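Local coordinates for protein glycosyl transferase (PDB 5U02) that belongs to the glycosyl transferases, comprises a helical linker domain followed by two beta-rich C-terminal domains, and assembles as a trimer, at residues 5-9 with 37-43; 162-167 with 189-194; 288-294 with 325-331. One frame throughout, in Å; residues are numbered along the deposited sequence.

In the fold
The three interactions follow one another along the chain, and none nests in or crosses another. Interaction 1 comes first. It closes the helical hairpin of 2-17 and 23-40, in the TarS linker domain, at the end away from the connecting turn. Interaction 2 lies in the first C-terminal domain. The loop before strand 168-175 meets the hairpin turn after 181-190, so the contact closes over these two strands. Interaction 3 pairs strands 289-294 and 326-331 in the second C-terminal domain and closes over strands 304-310 and 313-323. Its centre is about 62 Å from that of interaction 1. Interactions 2 and 3, with centres about 41 Å apart, both touch the second subunit.

Interaction 1. Residues 5-9 with 37-43; sequences FYEVM and HFSFSRT
Residues 5-9 form a helical turn within helix 2-17. Residues 37-40 belong to the end region of helix 23-40. A loop follows at 41-43. The backbones stay well apart: CA-CA distances are 9.7 Å for Phe5-Arg42, 9.8 Å for Tyr6-Thr43 and 9.5 Å for Met9-His37. Side chains therefore bridge the gap. The His37 ring (chi1 t) sits among three of them. Phe5 CZ lies 3.9 Å from His37 CE1, Tyr6 CE1 4.1 Å from His37 NE2, and Met9 CE 3.2 Å from His37 ND1. This is helix-on-helix packing at His37 inside the TarS linker domain, with the following loop adding Arg42 and Thr43. Tyr6 also rests on Trp58, Ala61 and Leu62 of helix 56-68. An ST turn shapes the loop: Thr43 N donates to Ser41 OG at 3.1 Å, and Ser41 OG donates to His37 O at a very short 2.3 Å. Tyr6 (chi1 m) reaches across to Thr43, and its OH hydrogen-bonds Thr43 OG1 at 3.1 Å. Phe5 takes chi1 t. Arg42 lies over one face of its ring in a cation-pi contact, with Arg42 CZ 4.8 Å from the ring centroid and Arg42 NH1 3.2 Å from Phe5 CD1.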
loop_
_atom_site.group_PDB
_atom_site.type_symbol
_atom_site.label_atom_id
_atom_site.label_comp_id
_atom_site.label_asym_id
_atom_site.label_seq_id
_atom_site.Cartn_x
_atom_site.Cartn_y
_atom_site.Cartn_z
ATOM N N PHE A 5 24.244 44.223 -14.432
ATOM C CA PHE A 5 23.965 42.980 -15.149
ATOM C C PHE A 5 22.622 43.043 -15.867
ATOM O O PHE A 5 22.542 42.851 -17.084
ATOM C CB PHE A 5 23.999 41.796 -14.172
ATOM C CG PHE A 5 23.555 40.488 -14.779
ATOM C CD1 PHE A 5 22.635 39.678 -14.130
ATOM C CD2 PHE A 5 24.065 40.071 -15.997
ATOM C CE1 PHE A 5 22.236 38.478 -14.690
ATOM C CE2 PHE A 5 23.671 38.875 -16.565
ATOM C CZ PHE A 5 22.756 38.077 -15.912
ATOM N N TYR A 6 21.544 43.273 -15.120
ATOM C CA TYR A 6 20.208 43.277 -15.702
ATOM C C TYR A 6 19.991 44.460 -16.629
ATOM O O TYR A 6 19.075 44.425 -17.459
ATOM C CB TYR A 6 19.153 43.271 -14.593
ATOM C CG TYR A 6 19.153 41.997 -13.786
ATOM C CD1 TYR A 6 18.887 40.777 -14.394
ATOM C CD2 TYR A 6 19.396 42.011 -12.418
ATOM C CE1 TYR A 6 18.875 39.607 -13.669
ATOM C CE2 TYR A 6 19.382 40.840 -11.679
ATOM C CZ TYR A 6 19.118 39.641 -12.312
ATOM O OH TYR A 6 19.102 38.470 -11.591
ATOM N N GLU A 7 20.800 45.511 -16.481
ATOM C CA GLU A 7 20.917 46.525 -17.521
ATOM C C GLU A 7 21.168 45.896 -18.883
ATOM O O GLU A 7 20.494 46.215 -19.868
ATOM C CB GLU A 7 22.061 47.476 -17.186
ATOM C CG GLU A 7 22.448 48.401 -18.310
ATOM C CD GLU A 7 21.332 49.392 -18.657
ATOM O OE1 GLU A 7 20.912 50.120 -17.743
ATOM O OE2 GLU A 7 20.945 49.423 -19.836
ATOM N N VAL A 8 22.167 45.013 -18.947
ATOM C CA VAL A 8 22.583 44.373 -20.191
ATOM C C VAL A 8 21.480 43.485 -20.748
ATOM O O VAL A 8 21.129 43.572 -21.933
ATOM C CB VAL A 8 23.884 43.588 -19.935
ATOM C CG1 VAL A 8 24.280 42.711 -21.124
ATOM C CG2 VAL A 8 24.994 44.568 -19.587
ATOM N N MET A 9 20.914 42.621 -19.904
ATOM C CA MET A 9 19.878 41.706 -20.370
ATOM C C MET A 9 18.654 42.459 -20.859
ATOM O O MET A 9 17.917 41.965 -21.721
ATOM C CB MET A 9 19.502 40.743 -19.252
ATOM C CG MET A 9 20.696 40.279 -18.476
ATOM S SD MET A 9 21.566 38.977 -19.361
ATOM C CE MET A 9 20.264 37.821 -19.764
ATOM N N HIS A 37 17.768 31.656 -19.391
ATOM C CA HIS A 37 18.376 32.575 -18.435
ATOM C C HIS A 37 17.881 32.318 -17.010
ATOM O O HIS A 37 18.667 32.344 -16.057
ATOM C CB HIS A 37 18.091 34.010 -18.889
ATOM C CG HIS A 37 18.236 35.044 -17.814
ATOM N ND1 HIS A 37 19.435 35.650 -17.498
ATOM C CD2 HIS A 37 17.314 35.593 -16.992
ATOM C CE1 HIS A 37 19.243 36.528 -16.528
ATOM N NE2 HIS A 37 17.964 36.509 -16.200
ATOM N N PHE A 38 16.569 32.095 -16.839
ATOM C CA PHE A 38 16.038 31.734 -15.525
ATOM C C PHE A 38 16.453 30.325 -15.117
ATOM O O PHE A 38 16.439 30.008 -13.924
ATOM C CB PHE A 38 14.492 31.852 -15.477
ATOM C CG PHE A 38 13.948 33.270 -15.187
ATOM C CD1 PHE A 38 13.729 34.181 -16.207
ATOM C CD2 PHE A 38 13.606 33.660 -13.902
ATOM C CE1 PHE A 38 13.241 35.449 -15.965
ATOM C CE2 PHE A 38 13.112 34.934 -13.653
ATOM C CZ PHE A 38 12.930 35.825 -14.692
ATOM N N SER A 39 16.818 29.470 -16.070
ATOM C CA SER A 39 17.218 28.112 -15.734
ATOM C C SER A 39 18.714 27.982 -15.483
ATOM O O SER A 39 19.132 27.076 -14.753
ATOM C CB SER A 39 16.804 27.144 -16.848
ATOM O OG SER A 39 15.395 27.018 -16.922
ATOM N N PHE A 40 19.535 28.867 -16.054
ATOM C CA PHE A 40 20.976 28.653 -16.050
ATOM C C PHE A 40 21.794 29.899 -15.727
ATOM O O PHE A 40 22.998 29.916 -16.005
ATOM C CB PHE A 40 21.417 28.078 -17.405
ATOM C CG PHE A 40 20.542 26.958 -17.890
ATOM C CD1 PHE A 40 20.529 25.743 -17.229
ATOM C CD2 PHE A 40 19.713 27.129 -18.989
ATOM C CE1 PHE A 40 19.714 24.713 -17.659
ATOM C CE2 PHE A 40 18.895 26.102 -19.425
ATOM C CZ PHE A 40 18.892 24.895 -18.754
ATOM N N SER A 41 21.196 30.929 -15.141
ATOM C CA SER A 41 21.933 32.142 -14.805
ATOM C C SER A 41 21.848 32.414 -13.308
ATOM O O SER A 41 21.307 31.617 -12.533
ATOM C CB SER A 41 21.406 33.344 -15.588
ATOM O OG SER A 41 20.177 33.786 -15.033
ATOM N N ARG A 42 22.404 33.566 -12.916
ATOM C CA ARG A 42 22.317 34.074 -11.553
ATOM C C ARG A 42 20.888 34.195 -11.055
ATOM O O ARG A 42 20.670 34.180 -9.838
ATOM C CB ARG A 42 22.969 35.455 -11.478
ATOM C CG ARG A 42 24.289 35.503 -10.770
ATOM C CD ARG A 42 24.580 36.947 -10.414
ATOM N NE ARG A 42 25.930 37.378 -10.754
ATOM C CZ ARG A 42 26.229 38.146 -11.799
ATOM N NH1 ARG A 42 25.269 38.564 -12.616
ATOM N NH2 ARG A 42 27.489 38.495 -12.031
ATOM N N THR A 43 19.919 34.324 -11.963
ATOM C CA THR A 43 18.550 34.607 -11.554
ATOM C C THR A 43 17.894 33.399 -10.886
ATOM O O THR A 43 17.006 33.571 -10.044
ATOM C CB THR A 43 17.738 35.073 -12.769
ATOM O OG1 THR A 43 18.444 36.121 -13.447
ATOM C CG2 THR A 43 16.380 35.616 -12.348
#

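Interaction 2. Residues 162-167 with 189-194; sequences IGEGHY and NANKQY
Lys192 NZ donates to Ile162 O at 3.0 Å and to Tyr167 OH at 3.1 Å. Tyr167 OH also hydrogen-bonds Tyr194 OH at 2.7 Å. These bonds fasten a loop to the turn of a beta hairpin in the first TarS C-terminal domain, a member of the E-set clan. The hairpin joins strands 181-190 and 193-199 through a type II' turn, Ala190 to Gln193. Ala190 N donates to Gln193 O and Gln193 N to Ala190 O, both at 2.9 Å. Asn191 takes the second position of this turn, phi/psi 53/-126. Segment 162-167 is irregular, with a type II turn from Gly163 to His166. Gly165 there has phi/psi 104/-21, where a CB would clash with the preceding carbonyl.

The segments come nearest at Glu164 and Lys192, CA-CA 6.7 Å. Lys192 runs m, t, t, m, which brings its amine to the loop. Glu164 (chi1 t, chi2 m) takes a weak bond from Asn189 ND2 to Glu164 OE1 at 3.1 Å. Its stronger partner is Arg170 of the second subunit, in a salt bridge, so the loop also belongs to the subunit interface. From the strand before the turn, Asn189 ND2 donates to Asn191 O at 3.0 Å.

Packing surrounds these bonds. Tyr167 (chi1 p) and Tyr194 (chi1 m) both touch Leu157 of strand 150-159, and Tyr167 meets Phe160 edge-to-face. Glu164 CG lies 3.7 Å from Asn191 O and 3.6 Å from Tyr194 OH. Tyr167 CE1 stands 4.0 Å from Tyr194 CZ.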
loop_
_atom_site.group_PDB
_atom_site.type_symbol
_atom_site.label_atom_id
_atom_site.label_comp_id
_atom_site.label_asym_id
_atom_site.label_seq_id
_atom_site.Cartn_x
_atom_site.Cartn_y
_atom_site.Cartn_z
ATOM N N ILE A 162 5.250 19.688 -5.072
ATOM C CA ILE A 162 3.969 19.285 -4.505
ATOM C C ILE A 162 4.214 18.588 -3.177
ATOM O O ILE A 162 5.103 17.734 -3.064
ATOM C CB ILE A 162 3.161 18.394 -5.471
ATOM C CG1 ILE A 162 1.897 17.864 -4.779
ATOM C CG2 ILE A 162 4.020 17.281 -6.011
ATOM C CD1 ILE A 162 0.899 17.176 -5.694
ATOM N N GLY A 163 3.427 18.967 -2.171
ATOM C CA GLY A 163 3.631 18.491 -0.823
ATOM C C GLY A 163 3.232 17.043 -0.625
ATOM O O GLY A 163 2.543 16.419 -1.435
ATOM N N GLU A 164 3.692 16.513 0.506
ATOM C CA GLU A 164 3.440 15.130 0.884
ATOM C C GLU A 164 1.945 14.828 0.894
ATOM O O GLU A 164 1.125 15.671 1.268
ATOM C CB GLU A 164 4.040 14.869 2.268
ATOM C CG GLU A 164 4.432 13.429 2.567
ATOM C CD GLU A 164 3.242 12.525 2.806
ATOM O OE1 GLU A 164 3.340 11.319 2.491
ATOM O OE2 GLU A 164 2.206 13.021 3.298
ATOM N N GLY A 165 1.592 13.616 0.468
ATOM C CA GLY A 165 0.249 13.104 0.611
ATOM C C GLY A 165 -0.586 13.105 -0.655
ATOM O O GLY A 165 -1.565 12.355 -0.728
ATOM N N HIS A 166 -0.241 13.923 -1.643
ATOM C CA HIS A 166 -1.034 14.025 -2.860
ATOM C C HIS A 166 -0.464 13.195 -4.001
ATOM O O HIS A 166 -1.022 13.207 -5.102
ATOM C CB HIS A 166 -1.168 15.492 -3.270
ATOM C CG HIS A 166 -1.715 16.365 -2.184
ATOM N ND1 HIS A 166 -3.024 16.285 -1.760
ATOM C CD2 HIS A 166 -1.130 17.319 -1.423
ATOM C CE1 HIS A 166 -3.223 17.157 -0.787
ATOM N NE2 HIS A 166 -2.091 17.799 -0.565
ATOM N N TYR A 167 0.628 12.473 -3.763
ATOM C CA TYR A 167 1.227 11.605 -4.764
ATOM C C TYR A 167 1.530 10.259 -4.126
ATOM O O TYR A 167 1.570 10.125 -2.901
ATOM C CB TYR A 167 2.507 12.221 -5.350
ATOM C CG TYR A 167 3.517 12.625 -4.301
ATOM C CD1 TYR A 167 4.540 11.765 -3.935
ATOM C CD2 TYR A 167 3.446 13.863 -3.672
ATOM C CE1 TYR A 167 5.466 12.122 -2.973
ATOM C CE2 TYR A 167 4.371 14.232 -2.710
ATOM C CZ TYR A 167 5.378 13.357 -2.365
ATOM O OH TYR A 167 6.300 13.712 -1.408
ATOM N N ASN A 189 6.988 6.314 5.596
ATOM C CA ASN A 189 7.664 7.541 5.213
ATOM C C ASN A 189 7.572 8.556 6.339
ATOM O O ASN A 189 6.552 8.654 7.025
ATOM C CB ASN A 189 7.122 8.120 3.891
ATOM C CG ASN A 189 5.724 8.672 4.008
ATOM O OD1 ASN A 189 4.745 7.926 3.979
ATOM N ND2 ASN A 189 5.618 9.996 4.093
ATOM N N ALA A 190 8.676 9.268 6.549
ATOM C CA ALA A 190 8.776 10.349 7.518
ATOM C C ALA A 190 9.026 11.629 6.733
ATOM O O ALA A 190 10.127 11.830 6.204
ATOM C CB ALA A 190 9.888 10.083 8.528
ATOM N N ASN A 191 8.006 12.479 6.653
ATOM C CA ASN A 191 8.004 13.650 5.769
ATOM C C ASN A 191 8.340 13.137 4.365
ATOM O O ASN A 191 7.681 12.203 3.887
ATOM C CB ASN A 191 8.930 14.716 6.335
ATOM C CG ASN A 191 8.404 15.312 7.636
ATOM O OD1 ASN A 191 7.642 16.277 7.624
ATOM N ND2 ASN A 191 8.814 14.738 8.764
ATOM N N LYS A 192 9.348 13.685 3.686
ATOM C CA LYS A 192 9.698 13.243 2.341
ATOM C C LYS A 192 10.857 12.249 2.339
ATOM O O LYS A 192 11.597 12.155 1.354
ATOM C CB LYS A 192 10.015 14.444 1.452
ATOM C CG LYS A 192 8.797 15.262 1.034
ATOM C CD LYS A 192 9.239 16.490 0.254
ATOM C CE LYS A 192 8.065 17.310 -0.252
ATOM N NZ LYS A 192 7.309 16.589 -1.308
ATOM N N GLN A 193 11.029 11.506 3.428
ATOM C CA GLN A 193 11.953 10.381 3.479
ATOM C C GLN A 193 11.148 9.098 3.330
ATOM O O GLN A 193 10.334 8.776 4.197
ATOM C CB GLN A 193 12.731 10.369 4.792
ATOM C CG GLN A 193 13.564 11.606 5.041
ATOM C CD GLN A 193 14.143 11.616 6.433
ATOM O OE1 GLN A 193 15.331 11.378 6.623
ATOM N NE2 GLN A 193 13.301 11.897 7.419
ATOM N N TYR A 194 11.383 8.364 2.246
ATOM C CA TYR A 194 10.584 7.195 1.900
ATOM C C TYR A 194 11.429 5.931 2.042
ATOM O O TYR A 194 12.445 5.779 1.355
ATOM C CB TYR A 194 10.026 7.339 0.483
ATOM C CG TYR A 194 9.007 8.459 0.372
ATOM C CD1 TYR A 194 9.406 9.779 0.180
ATOM C CD2 TYR A 194 7.650 8.199 0.506
ATOM C CE1 TYR A 194 8.478 10.802 0.099
ATOM C CE2 TYR A 194 6.714 9.208 0.427
ATOM C CZ TYR A 194 7.135 10.508 0.223
ATOM O OH TYR A 194 6.221 11.530 0.142
#

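Interaction 3. Residues 288-294 with 325-331; sequences NKIILTG and NEVEILL
Strands 289-294 and 326-331 run antiparallel at 163°, their axes 4.7 Å apart at closest approach, inside the sheet of the second TarS C-terminal domain. Ile290-Ile329 and Leu292-Val327 are hydrogen-bonded pairs. The bonds are Leu331 N-Asn288 O 2.7 Å, Ile290 N-Ile329 O 3.0 Å, Ile329 N-Ile290 O 2.8 Å, Leu292 N-Val327 O and Val327 N-Leu292 O each 2.9 Å, Gly294 N-Asn325 O 2.8 Å and Asn325 ND2-Gly294 O 3.0 Å. On one face Ile290 CB and Ile329 CB stand side by side, 4.2 Å apart, as do Leu292 CB and Val327 CB. Ile290 CD1 (m, t) meets Leu331 CD1 (m, t) at 3.7 Å. On the other face Lys289 (m, t, t, t) lies extended beside Glu328 and Leu330, Lys289 CD 3.4 Å from Glu328 OE1. The stronger partner of Lys289 NZ is Asp312 of the second subunit; its salt bridge to Glu328 OE1 is long, 3.9 Å. The chemistry thus splits: a buried aliphatic face, and a mixed, charged one that reaches the neighbouring subunit.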
loop_
_atom_site.group_PDB
_atom_site.type_symbol
_atom_site.label_atom_id
_atom_site.label_comp_id
_atom_site.label_asym_id
_atom_site.label_seq_id
_atom_site.Cartn_x
_atom_site.Cartn_y
_atom_site.Cartn_z
ATOM N N ASN A 288 33.653 -23.655 19.503
ATOM C CA ASN A 288 32.251 -23.257 19.515
ATOM C C ASN A 288 31.952 -22.121 18.539
ATOM O O ASN A 288 30.898 -21.485 18.653
ATOM C CB ASN A 288 31.826 -22.849 20.936
ATOM C CG ASN A 288 32.610 -21.650 21.466
ATOM O OD1 ASN A 288 33.667 -21.292 20.936
ATOM N ND2 ASN A 288 32.098 -21.031 22.523
ATOM N N LYS A 289 32.837 -21.848 17.583
ATOM C CA LYS A 289 32.661 -20.723 16.672
ATOM C C LYS A 289 32.866 -21.174 15.234
ATOM O O LYS A 289 33.890 -21.787 14.905
ATOM C CB LYS A 289 33.621 -19.577 17.008
ATOM C CG LYS A 289 33.226 -18.790 18.253
ATOM C CD LYS A 289 34.302 -17.785 18.658
ATOM C CE LYS A 289 33.871 -17.001 19.890
ATOM N NZ LYS A 289 34.983 -16.221 20.502
ATOM N N ILE A 290 31.893 -20.863 14.384
ATOM C CA ILE A 290 31.968 -21.121 12.952
ATOM C C ILE A 290 32.197 -19.786 12.256
ATOM O O ILE A 290 31.507 -18.801 12.546
ATOM C CB ILE A 290 30.696 -21.821 12.448
ATOM C CG1 ILE A 290 30.501 -23.137 13.208
ATOM C CG2 ILE A 290 30.775 -22.080 10.946
ATOM C CD1 ILE A 290 29.157 -23.796 12.985
ATOM N N ILE A 291 33.186 -19.744 11.368
ATOM C CA ILE A 291 33.599 -18.512 10.704
ATOM C C ILE A 291 33.321 -18.650 9.213
ATOM O O ILE A 291 33.829 -19.571 8.558
ATOM C CB ILE A 291 35.084 -18.195 10.951
ATOM C CG1 ILE A 291 35.399 -18.153 12.448
ATOM C CG2 ILE A 291 35.450 -16.865 10.304
ATOM C CD1 ILE A 291 34.667 -17.061 13.189
ATOM N N LEU A 292 32.527 -17.730 8.675
ATOM C CA LEU A 292 32.281 -17.646 7.242
ATOM C C LEU A 292 33.107 -16.493 6.692
ATOM O O LEU A 292 32.972 -15.356 7.157
ATOM C CB LEU A 292 30.800 -17.432 6.950
ATOM C CG LEU A 292 29.833 -18.492 7.484
ATOM C CD1 LEU A 292 28.411 -18.139 7.087
ATOM C CD2 LEU A 292 30.212 -19.878 6.983
ATOM N N THR A 293 33.964 -16.786 5.716
ATOM C CA THR A 293 34.854 -15.787 5.133
ATOM C C THR A 293 34.540 -15.623 3.652
ATOM O O THR A 293 34.595 -16.594 2.888
ATOM C CB THR A 293 36.321 -16.174 5.328
ATOM O OG1 THR A 293 36.556 -16.455 6.714
ATOM C CG2 THR A 293 37.231 -15.037 4.896
ATOM N N GLY A 294 34.197 -14.401 3.252
ATOM C CA GLY A 294 34.081 -14.083 1.840
ATOM C C GLY A 294 35.464 -14.014 1.219
ATOM O O GLY A 294 36.303 -13.203 1.646
ATOM N N ASN A 325 33.791 -9.062 5.487
ATOM C CA ASN A 325 33.845 -10.359 4.818
ATOM C C ASN A 325 33.986 -11.514 5.806
ATOM O O ASN A 325 34.323 -12.630 5.400
ATOM C CB ASN A 325 34.983 -10.396 3.796
ATOM C CG ASN A 325 36.344 -10.541 4.443
ATOM O OD1 ASN A 325 36.603 -9.981 5.511
ATOM N ND2 ASN A 325 37.225 -11.305 3.801
ATOM N N GLU A 326 33.736 -11.277 7.092
ATOM C CA GLU A 326 33.867 -12.316 8.104
ATOM C C GLU A 326 32.654 -12.309 9.019
ATOM O O GLU A 326 32.274 -11.263 9.558
ATOM C CB GLU A 326 35.147 -12.146 8.925
ATOM C CG GLU A 326 36.389 -12.612 8.191
ATOM C CD GLU A 326 37.658 -12.323 8.951
ATOM O OE1 GLU A 326 38.525 -13.218 9.009
ATOM O OE2 GLU A 326 37.789 -11.203 9.488
ATOM N N VAL A 327 32.068 -13.487 9.203
ATOM C CA VAL A 327 30.882 -13.679 10.020
ATOM C C VAL A 327 31.191 -14.752 11.050
ATOM O O VAL A 327 31.790 -15.781 10.718
ATOM C CB VAL A 327 29.670 -14.077 9.155
ATOM C CG1 VAL A 327 28.601 -14.728 9.992
ATOM C CG2 VAL A 327 29.118 -12.855 8.439
ATOM N N GLU A 328 30.795 -14.512 12.295
ATOM C CA GLU A 328 30.995 -15.464 13.375
ATOM C C GLU A 328 29.650 -16.002 13.842
ATOM O O GLU A 328 28.712 -15.232 14.076
ATOM C CB GLU A 328 31.738 -14.826 14.548
ATOM C CG GLU A 328 31.785 -15.707 15.781
ATOM C CD GLU A 328 32.261 -14.961 17.005
ATOM O OE1 GLU A 328 33.487 -14.832 17.178
ATOM O OE2 GLU A 328 31.409 -14.498 17.790
ATOM N N ILE A 329 29.564 -17.318 13.979
ATOM C CA ILE A 329 28.395 -17.974 14.544
ATOM C C ILE A 329 28.851 -18.589 15.856
ATOM O O ILE A 329 29.555 -19.605 15.864
ATOM C CB ILE A 329 27.802 -19.021 13.598
ATOM C CG1 ILE A 329 27.323 -18.349 12.304
ATOM C CG2 ILE A 329 26.647 -19.750 14.276
ATOM C CD1 ILE A 329 26.801 -19.308 11.257
ATOM N N LEU A 330 28.479 -17.950 16.965
ATOM C CA LEU A 330 28.833 -18.416 18.306
ATOM C C LEU A 330 27.833 -19.488 18.720
ATOM O O LEU A 330 26.694 -19.185 19.081
ATOM C CB LEU A 330 28.839 -17.253 19.291
ATOM C CG LEU A 330 29.119 -17.582 20.758
ATOM C CD1 LEU A 330 30.495 -18.215 20.911
ATOM C CD2 LEU A 330 28.991 -16.339 21.635
ATOM N N LEU A 331 28.263 -20.749 18.676
ATOM C CA LEU A 331 27.377 -21.872 18.939
ATOM C C LEU A 331 27.061 -21.988 20.428
ATOM O O LEU A 331 27.794 -21.496 21.290
ATOM C CB LEU A 331 28.005 -23.174 18.445
ATOM C CG LEU A 331 28.256 -23.277 16.946
ATOM C CD1 LEU A 331 29.007 -24.554 16.638
ATOM C CD2 LEU A 331 26.932 -23.238 16.203
#